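Putative DD-carboxypeptidase TP_0574 (Treponema pallidum, PDB 1O75) binds penicillin and has zinc-stimulated carboxypeptidase activity on synthetic depsipeptides, possibly acting as a D,D-carboxypeptidase that lowers peptidoglycan cross-linking. Local coordinates at residues E72-V78 with E144-V150; V105-S110 with V125-L131. The protein carries 2 engineered substitutions. Numbering follows the deposited sequence.

Contact 1: E72-V78 with E144-V150. With XE (xenon), chain G.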
ATOM      1  N   GLU B  72      -8.928  -3.127  25.678  1.00 31.39           N
ATOM      2  CA  GLU B  72     -10.290  -3.595  25.933  1.00 34.68           C
ATOM      3  C   GLU B  72     -11.087  -3.226  24.697  1.00 35.39           C
ATOM      4  O   GLU B  72     -10.865  -2.165  24.095  1.00 35.49           O
ATOM      5  CB  GLU B  72     -10.942  -2.906  27.143  1.00 35.54           C
ATOM      6  CG  GLU B  72     -10.368  -3.300  28.487  1.00 39.74           C
ATOM      7  CD  GLU B  72     -11.051  -2.557  29.622  1.00 42.50           C
ATOM      8  OE1 GLU B  72     -11.024  -1.310  29.631  1.00 42.16           O
ATOM      9  OE2 GLU B  72     -11.630  -3.219  30.496  1.00 46.51           O
ATOM     10  N   VAL B  73     -12.010  -4.095  24.305  1.00 33.75           N
ATOM     11  CA  VAL B  73     -12.851  -3.810  23.167  1.00 34.04           C
ATOM     12  C   VAL B  73     -14.303  -3.953  23.593  1.00 35.54           C
ATOM     13  O   VAL B  73     -14.632  -4.742  24.481  1.00 36.42           O
ATOM     14  CB  VAL B  73     -12.562  -4.758  21.968  1.00 35.01           C
ATOM     15  CG1 VAL B  73     -11.175  -4.474  21.411  1.00 34.26           C
ATOM     16  CG2 VAL B  73     -12.638  -6.201  22.408  1.00 33.82           C
ATOM     17  N   LEU B  74     -15.150  -3.145  22.977  1.00 35.18           N
ATOM     18  CA  LEU B  74     -16.582  -3.147  23.221  1.00 37.53           C
ATOM     19  C   LEU B  74     -17.232  -3.556  21.907  1.00 37.25           C
ATOM     20  O   LEU B  74     -16.835  -3.070  20.842  1.00 36.26           O
ATOM     21  CB  LEU B  74     -17.058  -1.739  23.574  1.00 38.90           C
ATOM     22  CG  LEU B  74     -18.564  -1.585  23.799  1.00 42.91           C
ATOM     23  CD1 LEU B  74     -18.908  -2.187  25.159  1.00 41.69           C
ATOM     24  CD2 LEU B  74     -18.962  -0.103  23.763  1.00 43.80           C
ATOM     25  N   GLY B  75     -18.230  -4.433  21.979  1.00 37.33           N
ATOM     26  CA  GLY B  75     -18.914  -4.864  20.770  1.00 36.35           C
ATOM     27  C   GLY B  75     -20.420  -4.981  20.932  1.00 37.61           C
ATOM     28  O   GLY B  75     -20.922  -5.061  22.063  1.00 35.48           O
ATOM     29  N   GLU B  76     -21.138  -4.982  19.808  1.00 36.31           N
ATOM     30  CA  GLU B  76     -22.596  -5.099  19.820  1.00 38.19           C
ATOM     31  C   GLU B  76     -22.997  -6.487  19.348  1.00 39.12           C
ATOM     32  O   GLU B  76     -22.402  -7.037  18.410  1.00 36.31           O
ATOM     33  CB  GLU B  76     -23.238  -4.072  18.895  1.00 39.41           C
ATOM     34  CG  GLU B  76     -22.819  -2.663  19.159  1.00 41.80           C
ATOM     35  CD  GLU B  76     -23.473  -1.679  18.222  1.00 43.70           C
ATOM     36  OE1 GLU B  76     -23.760  -2.044  17.061  1.00 44.28           O
ATOM     37  OE2 GLU B  76     -23.684  -0.528  18.641  1.00 46.23           O
ATOM     38  N   LYS B  77     -24.016  -7.047  19.989  1.00 37.71           N
ATOM     39  CA  LYS B  77     -24.477  -8.382  19.628  1.00 38.49           C
ATOM     40  C   LYS B  77     -24.799  -8.505  18.151  1.00 33.79           C
ATOM     41  O   LYS B  77     -25.507  -7.673  17.573  1.00 35.20           O
ATOM     42  CB  LYS B  77     -25.718  -8.779  20.439  1.00 41.10           C
ATOM     43  CG  LYS B  77     -26.142 -10.227  20.167  1.00 45.87           C
ATOM     44  CD  LYS B  77     -27.529 -10.491  20.727  1.00 49.92           C
ATOM     45  CE  LYS B  77     -28.044 -11.867  20.346  1.00 52.52           C
ATOM     46  NZ  LYS B  77     -29.489 -11.993  20.748  1.00 54.46           N
ATOM     47  N   VAL B  78     -24.253  -9.548  17.538  1.00 34.65           N
ATOM     48  CA  VAL B  78     -24.497  -9.812  16.117  1.00 33.72           C
ATOM     49  C   VAL B  78     -25.829 -10.561  15.937  1.00 33.22           C
ATOM     50  O   VAL B  78     -26.055 -11.573  16.596  1.00 34.31           O
ATOM     51  CB  VAL B  78     -23.376 -10.692  15.529  1.00 33.68           C
ATOM     52  CG1 VAL B  78     -23.773 -11.185  14.154  1.00 30.22           C
ATOM     53  CG2 VAL B  78     -22.064  -9.882  15.456  1.00 34.20           C
ATOM     54  N   GLU B 144     -21.435 -13.935  19.486  1.00 45.76           N
ATOM     55  CA  GLU B 144     -20.541 -13.033  18.767  1.00 42.64           C
ATOM     56  C   GLU B 144     -20.971 -11.572  18.856  1.00 40.03           C
ATOM     57  O   GLU B 144     -22.161 -11.247  18.817  1.00 38.25           O
ATOM     58  CB  GLU B 144     -20.452 -13.472  17.296  1.00 43.35           C
ATOM     59  CG  GLU B 144     -19.427 -12.720  16.447  1.00 43.80           C
ATOM     60  CD  GLU B 144     -19.445 -13.158  14.989  1.00 43.72           C
ATOM     61  OE1 GLU B 144     -20.359 -13.916  14.612  1.00 44.88           O
ATOM     62  OE2 GLU B 144     -18.555 -12.738  14.220  1.00 40.33           O
ATOM     63  N   TYR B 145     -19.981 -10.690  18.966  1.00 38.55           N
ATOM     64  CA  TYR B 145     -20.228  -9.256  19.064  1.00 37.24           C
ATOM     65  C   TYR B 145     -19.337  -8.520  18.079  1.00 34.72           C
ATOM     66  O   TYR B 145     -18.166  -8.826  17.986  1.00 32.83           O
ATOM     67  CB  TYR B 145     -19.911  -8.779  20.483  1.00 38.52           C
ATOM     68  CG  TYR B 145     -20.830  -9.349  21.537  1.00 40.34           C
ATOM     69  CD1 TYR B 145     -22.019  -8.704  21.872  1.00 42.52           C
ATOM     70  CD2 TYR B 145     -20.522 -10.548  22.181  1.00 43.12           C
ATOM     71  CE1 TYR B 145     -22.880  -9.235  22.820  1.00 42.83           C
ATOM     72  CE2 TYR B 145     -21.380 -11.090  23.132  1.00 44.87           C
ATOM     73  CZ  TYR B 145     -22.556 -10.423  23.441  1.00 44.00           C
ATOM     74  OH  TYR B 145     -23.406 -10.961  24.377  1.00 46.24           O
ATOM     75  N   LYS B 146     -19.905  -7.565  17.355  1.00 33.03           N
ATOM     76  CA  LYS B 146     -19.157  -6.767  16.392  1.00 36.20           C
ATOM     77  C   LYS B 146     -18.450  -5.625  17.139  1.00 36.53           C
ATOM     78  O   LYS B 146     -19.099  -4.805  17.795  1.00 34.87           O
ATOM     79  CB  LYS B 146     -20.106  -6.170  15.361  1.00 35.16           C
ATOM     80  CG  LYS B 146     -19.459  -5.209  14.354  1.00 41.05           C
ATOM     81  CD  LYS B 146     -20.509  -4.686  13.393  1.00 43.07           C
ATOM     82  CE  LYS B 146     -20.260  -3.255  12.940  1.00 46.46           C
ATOM     83  NZ  LYS B 146     -19.640  -3.173  11.585  1.00 48.81           N
ATOM     84  N   ILE B 147     -17.125  -5.583  17.032  1.00 36.06           N
ATOM     85  CA  ILE B 147     -16.329  -4.546  17.693  1.00 33.41           C
ATOM     86  C   ILE B 147     -16.780  -3.144  17.305  1.00 33.16           C
ATOM     87  O   ILE B 147     -16.962  -2.846  16.124  1.00 34.97           O
ATOM     88  CB  ILE B 147     -14.832  -4.727  17.353  1.00 32.62           C
ATOM     89  CG1 ILE B 147     -14.338  -6.021  17.996  1.00 32.61           C
ATOM     90  CG2 ILE B 147     -14.011  -3.488  17.840  1.00 32.95           C
ATOM     91  CD1 ILE B 147     -12.950  -6.474  17.555  1.00 29.43           C
ATOM     92  N   THR B 148     -17.004  -2.283  18.294  1.00 33.06           N
ATOM     93  CA  THR B 148     -17.396  -0.907  17.989  1.00 35.20           C
ATOM     94  C   THR B 148     -16.473   0.141  18.637  1.00 34.65           C
ATOM     95  O   THR B 148     -16.394   1.283  18.171  1.00 34.93           O
ATOM     96  CB  THR B 148     -18.829  -0.603  18.445  1.00 35.64           C
ATOM     97  OG1 THR B 148     -18.940  -0.857  19.852  1.00 34.42           O
ATOM     98  CG2 THR B 148     -19.829  -1.456  17.668  1.00 37.28           C
ATOM     99  N   ASN B 149     -15.793  -0.247  19.713  1.00 34.67           N
ATOM    100  CA  ASN B 149     -14.895   0.668  20.419  1.00 35.44           C
ATOM    101  C   ASN B 149     -13.707  -0.083  20.963  1.00 35.48           C
ATOM    102  O   ASN B 149     -13.784  -1.285  21.234  1.00 32.65           O
ATOM    103  CB  ASN B 149     -15.603   1.343  21.604  1.00 37.48           C
ATOM    104  CG  ASN B 149     -16.783   2.176  21.185  1.00 42.11           C
ATOM    105  OD1 ASN B 149     -16.660   3.373  20.919  1.00 41.97           O
ATOM    106  ND2 ASN B 149     -17.948   1.535  21.101  1.00 44.07           N
ATOM    107  N   VAL B 150     -12.601   0.638  21.140  1.00 33.44           N
ATOM    108  CA  VAL B 150     -11.394   0.049  21.686  1.00 34.38           C
ATOM    109  C   VAL B 150     -10.833   1.044  22.690  1.00 35.98           C
ATOM    110  O   VAL B 150     -10.929   2.261  22.498  1.00 34.37           O
ATOM    111  CB  VAL B 150     -10.348  -0.225  20.591  1.00 35.62           C
ATOM    112  CG1 VAL B 150      -9.103  -0.846  21.208  1.00 35.09           C
ATOM    113  CG2 VAL B 150     -10.943  -1.175  19.536  1.00 40.31           C
TER
HETATM  114 XE    XE G1416     -13.843  -0.238  25.119  0.50 45.45          XE
HETATM  115  O   HOH W   1     -21.453   0.160  20.511  1.00 55.16           O
HETATM  116  O   HOH W   2     -24.650 -12.845  18.195  1.00 44.34           O
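An antiparallel strand pair with a classic beta bulge joins two long strands, 69-85 and 143-163, of the large mixed sheet in the N-terminal part of the chain. The short segments cross, their N-to-C directions 135° apart. Thr-148 and Asn-149 together face Leu-74: Leu-74 O accepts from Thr-148 N at 2.7 Å and from Asn-149 N at 3.2 Å, while Leu-74 N donates to Asn-149 O at 2.9 Å. Past the bulge Glu-76 pairs with Lys-146 (Glu-76 N to Lys-146 O 2.9 Å, Lys-146 N to Glu-76 O 2.8 Å), and Val-78 N reaches Glu-144 O at 3.0 Å. Gly-75 brings the backbones close, its CA 4.0 Å from Ile-147 CA; a CB there would clash with Lys-146 O. Val-73, Tyr-145, Ile-147 and Val-150 share one face, Val-73 CG1 meeting Val-150 CG2 at 3.8 Å. On the other, a water links Glu-76 OE2 (3.0 Å) to Thr-148 OG1 (2.8 Å). Xenon sits 3.7 Å from Glu-72 O and 3.8 Å from Leu-74 N, in a pocket that also includes Met-104 and Lys-151. Glu-76 OE2 hydrogen-bonds Ser-387 OG, and Lys-146 NZ Ser-375 O, both of the second subunit. Strand 137-140 packs on Val-73 and Ile-147 through Phe-138, and strand 101-114 pairs with the other edge of 72-78.

Contact 2: V105-S110 with V125-L131; sequences VRASAS and VEGAVAL
Loop 125-131 crosses segment 105-110 of strand 101-114, held by a single beta bridge, Ala-107 with Val-129 (CA-CA 4.9 Å). Val-129 N donates to Arg-106 O and Ser-108 N to Val-129 O, both at 2.9 Å. Residues 105-110 are extended; Val-125 to Ala-128 form a type II turn closed by Ala-128 N to Val-125 O at 3.1 Å, with Gly-127 at phi/psi 88/3, which calls for glycine. The turn folds the loop back over the strand, bridged once rather than added as a further strand. Val-105 and Val-129, both chi1 m, meet CG2 to CG2 at 3.8 Å. Leu-131 (m, t) sets CD1 3.8 Å from Ala-107 CB. Val-125 is t, its CG2 3.3 Å from Ser-110 OG; Ser-108, also t, hydrogen-bonds Lys-156 NZ through OG. Arg-106 (m, t, m) lays its guanidinium face over Gly-127 O. One water joins Arg-106 N (3.1 Å) to Gly-127 O (2.5 Å). Phe-138 of strand 137-140 touches Val-105 and Leu-131, while Phe-122 of strand 120-124 lies against Ala-109 and Ala-130.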
ATOM      1  N   VAL B 105     -14.700  -6.799  26.730  1.00 38.71           N
ATOM      2  CA  VAL B 105     -13.740  -7.794  27.144  1.00 35.99           C
ATOM      3  C   VAL B 105     -12.351  -7.263  26.922  1.00 36.39           C
ATOM      4  O   VAL B 105     -12.167  -6.284  26.209  1.00 35.31           O
ATOM      5  CB  VAL B 105     -13.883  -9.095  26.297  1.00 36.53           C
ATOM      6  CG1 VAL B 105     -15.280  -9.704  26.494  1.00 35.27           C
ATOM      7  CG2 VAL B 105     -13.663  -8.777  24.810  1.00 35.55           C
ATOM      8  N   ARG B 106     -11.380  -7.907  27.550  1.00 35.92           N
ATOM      9  CA  ARG B 106      -9.993  -7.551  27.352  1.00 38.31           C
ATOM     10  C   ARG B 106      -9.551  -8.360  26.121  1.00 37.37           C
ATOM     11  O   ARG B 106      -9.970  -9.507  25.956  1.00 34.72           O
ATOM     12  CB  ARG B 106      -9.158  -7.958  28.571  1.00 41.47           C
ATOM     13  CG  ARG B 106      -9.521  -7.192  29.839  1.00 45.06           C
ATOM     14  CD  ARG B 106      -8.520  -7.456  30.962  1.00 51.41           C
ATOM     15  NE  ARG B 106      -8.725  -8.759  31.585  1.00 55.68           N
ATOM     16  CZ  ARG B 106      -9.775  -9.071  32.342  1.00 57.45           C
ATOM     17  NH1 ARG B 106     -10.724  -8.169  32.580  1.00 58.56           N
ATOM     18  NH2 ARG B 106      -9.883 -10.290  32.855  1.00 58.32           N
ATOM     19  N   ALA B 107      -8.730  -7.760  25.260  1.00 33.80           N
ATOM     20  CA  ALA B 107      -8.212  -8.449  24.077  1.00 32.30           C
ATOM     21  C   ALA B 107      -6.717  -8.514  24.308  1.00 33.73           C
ATOM     22  O   ALA B 107      -6.042  -7.473  24.436  1.00 33.74           O
ATOM     23  CB  ALA B 107      -8.539  -7.657  22.796  1.00 32.45           C
ATOM     24  N   SER B 108      -6.177  -9.721  24.377  1.00 29.70           N
ATOM     25  CA  SER B 108      -4.757  -9.862  24.664  1.00 31.65           C
ATOM     26  C   SER B 108      -4.237 -11.163  24.088  1.00 33.35           C
ATOM     27  O   SER B 108      -4.915 -12.192  24.159  1.00 36.20           O
ATOM     28  CB  SER B 108      -4.552  -9.827  26.192  1.00 29.40           C
ATOM     29  OG  SER B 108      -3.182  -9.869  26.559  1.00 33.52           O
ATOM     30  N   ALA B 109      -3.050 -11.125  23.499  1.00 31.49           N
ATOM     31  CA  ALA B 109      -2.485 -12.332  22.949  1.00 33.40           C
ATOM     32  C   ALA B 109      -0.991 -12.265  23.137  1.00 35.43           C
ATOM     33  O   ALA B 109      -0.435 -11.174  23.258  1.00 36.86           O
ATOM     34  CB  ALA B 109      -2.832 -12.465  21.462  1.00 32.13           C
ATOM     35  N   SER B 110      -0.351 -13.431  23.191  1.00 34.99           N
ATOM     36  CA  SER B 110       1.086 -13.518  23.342  1.00 35.63           C
ATOM     37  C   SER B 110       1.665 -13.958  22.004  1.00 36.83           C
ATOM     38  O   SER B 110       1.470 -15.101  21.565  1.00 36.57           O
ATOM     39  CB  SER B 110       1.453 -14.518  24.437  1.00 37.42           C
ATOM     40  OG  SER B 110       0.872 -14.113  25.672  1.00 41.38           O
ATOM     41  N   VAL B 125      -4.431 -15.575  26.217  1.00 40.79           N
ATOM     42  CA  VAL B 125      -4.029 -15.120  27.529  1.00 42.08           C
ATOM     43  C   VAL B 125      -5.221 -15.237  28.475  1.00 42.79           C
ATOM     44  O   VAL B 125      -6.331 -14.795  28.166  1.00 40.51           O
ATOM     45  CB  VAL B 125      -3.561 -13.633  27.487  1.00 41.84           C
ATOM     46  CG1 VAL B 125      -3.396 -13.093  28.907  1.00 42.53           C
ATOM     47  CG2 VAL B 125      -2.242 -13.519  26.735  1.00 40.88           C
ATOM     48  N   GLU B 126      -4.968 -15.846  29.626  1.00 44.68           N
ATOM     49  CA  GLU B 126      -5.980 -16.039  30.654  1.00 47.03           C
ATOM     50  C   GLU B 126      -6.751 -14.753  30.952  1.00 45.46           C
ATOM     51  O   GLU B 126      -6.147 -13.711  31.217  1.00 46.40           O
ATOM     52  CB  GLU B 126      -5.282 -16.526  31.930  1.00 51.97           C
ATOM     53  CG  GLU B 126      -6.146 -16.537  33.181  1.00 58.41           C
ATOM     54  CD  GLU B 126      -7.285 -17.530  33.091  1.00 62.18           C
ATOM     55  OE1 GLU B 126      -7.043 -18.652  32.586  1.00 64.27           O
ATOM     56  OE2 GLU B 126      -8.409 -17.196  33.535  1.00 64.13           O
ATOM     57  N   GLY B 127      -8.076 -14.821  30.901  1.00 43.78           N
ATOM     58  CA  GLY B 127      -8.883 -13.652  31.220  1.00 42.04           C
ATOM     59  C   GLY B 127      -9.180 -12.702  30.078  1.00 41.25           C
ATOM     60  O   GLY B 127      -9.820 -11.662  30.270  1.00 40.47           O
ATOM     61  N   ALA B 128      -8.740 -13.054  28.877  1.00 38.73           N
ATOM     62  CA  ALA B 128      -8.985 -12.177  27.739  1.00 38.26           C
ATOM     63  C   ALA B 128      -9.202 -12.965  26.458  1.00 36.39           C
ATOM     64  O   ALA B 128      -8.780 -14.113  26.364  1.00 38.33           O
ATOM     65  CB  ALA B 128      -7.785 -11.242  27.560  1.00 36.18           C
ATOM     66  N   VAL B 129      -9.846 -12.348  25.474  1.00 34.81           N
ATOM     67  CA  VAL B 129     -10.024 -13.015  24.192  1.00 36.75           C
ATOM     68  C   VAL B 129      -8.815 -12.688  23.337  1.00 36.78           C
ATOM     69  O   VAL B 129      -8.102 -11.702  23.602  1.00 36.20           O
ATOM     70  CB  VAL B 129     -11.281 -12.546  23.456  1.00 36.11           C
ATOM     71  CG1 VAL B 129     -12.504 -12.772  24.333  1.00 37.26           C
ATOM     72  CG2 VAL B 129     -11.158 -11.079  23.056  1.00 41.13           C
ATOM     73  N   ALA B 130      -8.562 -13.528  22.340  1.00 34.24           N
ATOM     74  CA  ALA B 130      -7.459 -13.316  21.417  1.00 34.86           C
ATOM     75  C   ALA B 130      -8.113 -13.038  20.074  1.00 36.35           C
ATOM     76  O   ALA B 130      -8.709 -13.935  19.461  1.00 35.37           O
ATOM     77  CB  ALA B 130      -6.576 -14.548  21.340  1.00 31.83           C
ATOM     78  N   LEU B 131      -8.032 -11.787  19.624  1.00 34.03           N
ATOM     79  CA  LEU B 131      -8.636 -11.401  18.359  1.00 32.16           C
ATOM     80  C   LEU B 131      -7.874 -12.052  17.208  1.00 32.91           C
ATOM     81  O   LEU B 131      -6.675 -12.339  17.323  1.00 30.35           O
ATOM     82  CB  LEU B 131      -8.604  -9.872  18.202  1.00 31.22           C
ATOM     83  CG  LEU B 131      -9.319  -9.097  19.328  1.00 32.52           C
ATOM     84  CD1 LEU B 131      -9.240  -7.576  19.075  1.00 30.93           C
ATOM     85  CD2 LEU B 131     -10.791  -9.530  19.383  1.00 33.12           C
TER
HETATM   86  O   HOH W   3     -11.704 -10.336  29.370  1.00 41.39           O
HETATM   87  O   HOH W   4      -6.404 -14.335  24.940  1.00 35.98           O

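From the N terminus, 72-78 comes first; the chain turns back through strand 91-98 into strand 101-114, which carries 105-110. After strand 120-124 the loop 125-131 returns to 105-110, so contact 2 closes a short loop with 14 residues between its segments. Strand 137-140 then leads into 144-150, where contact 1 closes the wider loop, with 65 residues between; contact 2 lies wholly within that interval, without crossing. The two centres are 14 Å apart. Val-73 N approaches Val-105 O at 2.9 Å, a probable hydrogen bond between neighbouring strands, and Ile-147 CD1 packs 4.2 Å from Leu-131 CD1, joining the loop to the paired strands.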